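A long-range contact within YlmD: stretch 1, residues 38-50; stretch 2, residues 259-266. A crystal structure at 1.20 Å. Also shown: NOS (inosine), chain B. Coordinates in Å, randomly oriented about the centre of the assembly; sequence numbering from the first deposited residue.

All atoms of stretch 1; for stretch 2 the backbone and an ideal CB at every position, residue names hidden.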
# COMPACT_ATOMS: atom_id res chain seq x y z
N GLY A 38 -24.03 -0.61 3.29
CA GLY A 38 -23.87 -1.64 4.30
C GLY A 38 -22.45 -1.69 4.82
O GLY A 38 -21.83 -0.67 5.15
N PRO A 39 -21.87 -2.88 4.90
CA PRO A 39 -20.51 -2.97 5.44
C PRO A 39 -19.48 -2.27 4.57
O PRO A 39 -18.33 -2.10 4.99
CB PRO A 39 -20.24 -4.48 5.52
CG PRO A 39 -21.14 -5.06 4.47
CD PRO A 39 -22.37 -4.19 4.40
N PHE A 40 -19.83 -1.95 3.32
CA PHE A 40 -18.92 -1.35 2.38
C PHE A 40 -19.07 0.16 2.33
O PHE A 40 -18.43 0.80 1.49
CB PHE A 40 -19.17 -1.93 0.99
CG PHE A 40 -19.13 -3.44 0.96
CD1 PHE A 40 -20.26 -4.17 0.65
CD2 PHE A 40 -17.96 -4.12 1.25
CE1 PHE A 40 -20.22 -5.56 0.65
CE2 PHE A 40 -17.92 -5.51 1.26
CZ PHE A 40 -19.06 -6.22 0.94
N ALA A 41 -19.89 0.74 3.22
CA ALA A 41 -20.22 2.17 3.14
C ALA A 41 -18.96 3.00 3.34
O ALA A 41 -18.29 2.85 4.37
CB ALA A 41 -21.24 2.48 4.22
N SER A 42 -18.63 3.90 2.39
CA SER A 42 -19.29 4.06 1.09
C SER A 42 -18.29 4.00 -0.09
O SER A 42 -18.65 3.54 -1.17
CB SER A 42 -20.07 5.36 0.97
OG SER A 42 -19.24 6.50 1.11
N LEU A 43 -17.06 4.48 0.09
CA LEU A 43 -16.08 4.51 -1.01
C LEU A 43 -15.25 3.23 -1.05
O LEU A 43 -14.02 3.23 -0.97
CB LEU A 43 -15.19 5.74 -0.93
CG LEU A 43 -14.44 6.11 -2.20
CD1 LEU A 43 -15.35 6.70 -3.25
CD2 LEU A 43 -13.29 7.04 -1.90
N ASN A 44 -15.95 2.11 -1.19
CA ASN A 44 -15.28 0.83 -1.30
C ASN A 44 -14.66 0.71 -2.67
O ASN A 44 -15.36 0.75 -3.69
CB ASN A 44 -16.23 -0.33 -1.09
CG ASN A 44 -15.56 -1.62 -1.39
OD1 ASN A 44 -14.37 -1.81 -1.11
ND2 ASN A 44 -16.28 -2.53 -2.01
N MET A 45 -13.35 0.54 -2.71
CA MET A 45 -12.62 0.40 -3.96
C MET A 45 -12.33 -1.04 -4.37
O MET A 45 -11.77 -1.26 -5.46
CB MET A 45 -11.31 1.17 -3.86
CG MET A 45 -11.50 2.61 -3.49
SD MET A 45 -12.55 3.45 -4.73
CE MET A 45 -11.95 5.10 -4.71
N GLY A 46 -12.65 -2.01 -3.53
CA GLY A 46 -12.29 -3.39 -3.77
C GLY A 46 -13.35 -4.12 -4.57
O GLY A 46 -14.53 -4.12 -4.19
N LEU A 47 -12.94 -4.72 -5.68
CA LEU A 47 -13.79 -5.50 -6.55
C LEU A 47 -13.92 -6.96 -6.11
O LEU A 47 -14.73 -7.69 -6.70
CB LEU A 47 -13.25 -5.49 -7.98
CG LEU A 47 -13.37 -4.11 -8.67
CD1 LEU A 47 -12.49 -4.08 -9.90
CD2 LEU A 47 -14.82 -3.81 -8.99
N HIS A 48 -13.14 -7.40 -5.12
CA HIS A 48 -13.20 -8.80 -4.72
C HIS A 48 -13.54 -8.97 -3.25
O HIS A 48 -12.93 -9.77 -2.55
CB HIS A 48 -11.93 -9.59 -5.05
CG HIS A 48 -12.11 -11.08 -4.91
ND1 HIS A 48 -12.84 -11.83 -5.80
CD2 HIS A 48 -11.68 -11.95 -3.96
CE1 HIS A 48 -12.83 -13.10 -5.43
NE2 HIS A 48 -12.13 -13.20 -4.31
N VAL A 49 -14.52 -8.20 -2.77
CA VAL A 49 -14.98 -8.33 -1.40
C VAL A 49 -16.47 -8.61 -1.31
O VAL A 49 -17.03 -8.60 -0.22
CB VAL A 49 -14.61 -7.12 -0.52
CG1 VAL A 49 -13.12 -7.03 -0.36
CG2 VAL A 49 -15.18 -5.83 -1.09
N GLY A 50 -17.13 -8.85 -2.44
CA GLY A 50 -18.54 -9.18 -2.43
C GLY A 50 -19.46 -7.99 -2.51
O GLY A 50 -20.66 -8.14 -2.27
N UNK A 259 -13.96 -8.65 9.35
CA UNK A 259 -13.71 -9.37 8.12
C UNK A 259 -14.62 -9.06 6.96
O UNK A 259 -14.34 -9.52 5.85
CB UNK A 259 -13.79 -10.87 8.40
N UNK A 260 -15.68 -8.28 7.15
CA UNK A 260 -16.55 -7.90 6.04
C UNK A 260 -16.56 -6.38 5.98
O UNK A 260 -17.19 -5.73 6.82
CB UNK A 260 -17.96 -8.46 6.20
N UNK A 261 -15.85 -5.83 5.00
CA UNK A 261 -15.65 -4.40 4.93
C UNK A 261 -15.12 -4.04 3.55
O UNK A 261 -14.82 -4.91 2.72
CB UNK A 261 -14.70 -3.93 6.03
N UNK A 262 -15.03 -2.73 3.31
CA UNK A 262 -14.52 -2.23 2.06
C UNK A 262 -13.00 -2.22 2.03
O UNK A 262 -12.29 -2.70 2.93
CB UNK A 262 -15.06 -0.82 1.80
N UNK A 263 -12.49 -1.66 0.94
CA UNK A 263 -11.08 -1.40 0.77
C UNK A 263 -10.83 0.04 0.35
O UNK A 263 -11.54 0.59 -0.50
CB UNK A 263 -10.49 -2.36 -0.26
N UNK A 264 -9.81 0.63 0.97
CA UNK A 264 -9.27 1.87 0.45
C UNK A 264 -8.34 1.55 -0.72
O UNK A 264 -7.86 0.43 -0.86
CB UNK A 264 -8.54 2.65 1.54
N UNK A 265 -8.10 2.55 -1.57
CA UNK A 265 -7.13 2.42 -2.64
C UNK A 265 -5.92 3.28 -2.29
O UNK A 265 -6.07 4.48 -2.01
CB UNK A 265 -7.73 2.83 -3.99
N UNK A 266 -4.75 2.67 -2.30
CA UNK A 266 -3.48 3.38 -2.34
C UNK A 266 -3.09 3.52 -3.80
O UNK A 266 -3.28 2.60 -4.61
CB UNK A 266 -2.40 2.66 -1.54
N9 NOS B . -9.33 -7.60 -2.34
C4 NOS B . -8.73 -7.00 -3.38
N3 NOS B . -7.32 -6.92 -3.83
C2 NOS B . -7.00 -6.21 -5.04
N1 NOS B . -8.02 -5.58 -5.82
C6 NOS B . -9.38 -5.62 -5.44
O6 NOS B . -10.19 -5.05 -6.12
C5 NOS B . -9.69 -6.38 -4.13
N7 NOS B . -10.83 -6.56 -3.53
C8 NOS B . -10.64 -7.31 -2.44
C5' NOS B . -5.81 -6.54 -0.11
O5' NOS B . -5.56 -5.88 1.13
C4' NOS B . -6.76 -7.69 0.07
O4' NOS B . -8.05 -7.31 -0.45
C1' NOS B . -8.54 -8.31 -1.32
C2' NOS B . -7.33 -9.10 -1.81
O2' NOS B . -7.69 -10.44 -2.11
C3' NOS B . -6.37 -9.00 -0.62
O3' NOS B . -6.61 -10.10 0.28

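Position 259 has nothing of stretch 1 within reach of its ideal CB. Its phi of 87° by itself favours glycine. The residue is Gly-259.

Position 260 points its CA-to-CB bond sideways, with the ideal CB 4.6 Å from CB of Pro-39. A small or medium side chain with some apolar surface would suit, and polar ones are not excluded. It is Thr-260. Its CG2 lies 3.7 Å from CG of Pro-39. Its carbonyl O accepts a hydrogen bond from water 1 (2.8 Å).

Position 261 points away overall, although its ideal CB is 4.2 Å from O of Pro-39. Many side chains would fit; a short polar one could face the carbonyl O of Pro-39. It is Thr-261. Water 2 donates to O of Pro-39 (2.5 Å) and, weakly, to OG1 of Thr-261 (3.4 Å). CA of Thr-261 makes a CA-H...O contact with O of Pro-39 (3.5 Å), and O of Thr-261 sits at the ring edge of Phe-40, 3.5 Å from CE2.

Position 262 is cramped. An ideal CB would point toward stretch 1, 3.2 Å from OD1 of Asn-44 and 3.8 Å from O of Phe-40. Phi is -82°, so the torsion does not demand glycine; the tight approach favours glycine or, at most, a very small residue. It is Gly-262. Its bare CA lies 3.2 Å from OD1 of Asn-44, and its N is at the ring edge of Phe-40.

Position 263 is held by its backbone. N of 263 donates to OD1 of Asn-44 (2.8 Å), and O of 263 accepts from N of Met-45 (2.9 Å). CB of 263 points sideways, 3.9 Å from N of Gly-46, where no side chain intervenes. Inosine and Val-49 lie beyond, so a long side chain with a donor would suit; lysine, glutamine or arginine could be considered. It is Arg-263. NE of Arg-263 donates to O4' of inosine (3.0 Å), and NH1 of Arg-263 to O of Gly-262 (3.0 Å). CG1 of Val-49 covers one face of the guanidinium, 3.8 Å from CZ of Arg-263.

Position 264 points away, leaving its side chain undetermined by stretch 1. It is Met-264.

Position 265 points toward stretch 1, its ideal CB 3.8 Å from CG of Met-45. An apolar residue such as leucine, isoleucine, valine or methionine would suit. It is Leu-265, whose CB packs 3.9 Å from that CG of Met-45.

Position 266 is out of reach and gives no clue. It is Ala-266.

Stretch 2, residues 259-266: GTTGRMLA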
# COMPACT_ATOMS: atom_id res chain seq x y z
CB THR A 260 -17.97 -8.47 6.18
OG1 THR A 260 -17.94 -9.90 6.06
CG2 THR A 260 -18.85 -7.93 5.06
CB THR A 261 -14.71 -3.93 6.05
OG1 THR A 261 -14.80 -2.50 6.17
CG2 THR A 261 -13.28 -4.39 5.83
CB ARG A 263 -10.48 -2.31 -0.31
CG ARG A 263 -10.61 -3.79 -0.04
CD ARG A 263 -9.70 -4.20 1.10
NE ARG A 263 -9.75 -5.64 1.35
CZ ARG A 263 -10.53 -6.22 2.26
NH1 ARG A 263 -11.34 -5.50 3.02
NH2 ARG A 263 -10.51 -7.54 2.41
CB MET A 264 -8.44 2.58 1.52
CG MET A 264 -9.18 3.06 2.75
SD MET A 264 -9.45 1.84 4.05
CE MET A 264 -7.79 1.63 4.70
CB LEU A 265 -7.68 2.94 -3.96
CG LEU A 265 -6.95 2.51 -5.22
CD1 LEU A 265 -7.32 1.05 -5.54
CD2 LEU A 265 -7.22 3.45 -6.36
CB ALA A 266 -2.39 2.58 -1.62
O HOH W 1 -17.89 -3.13 7.65
O HOH W 2 -17.74 -1.05 7.14
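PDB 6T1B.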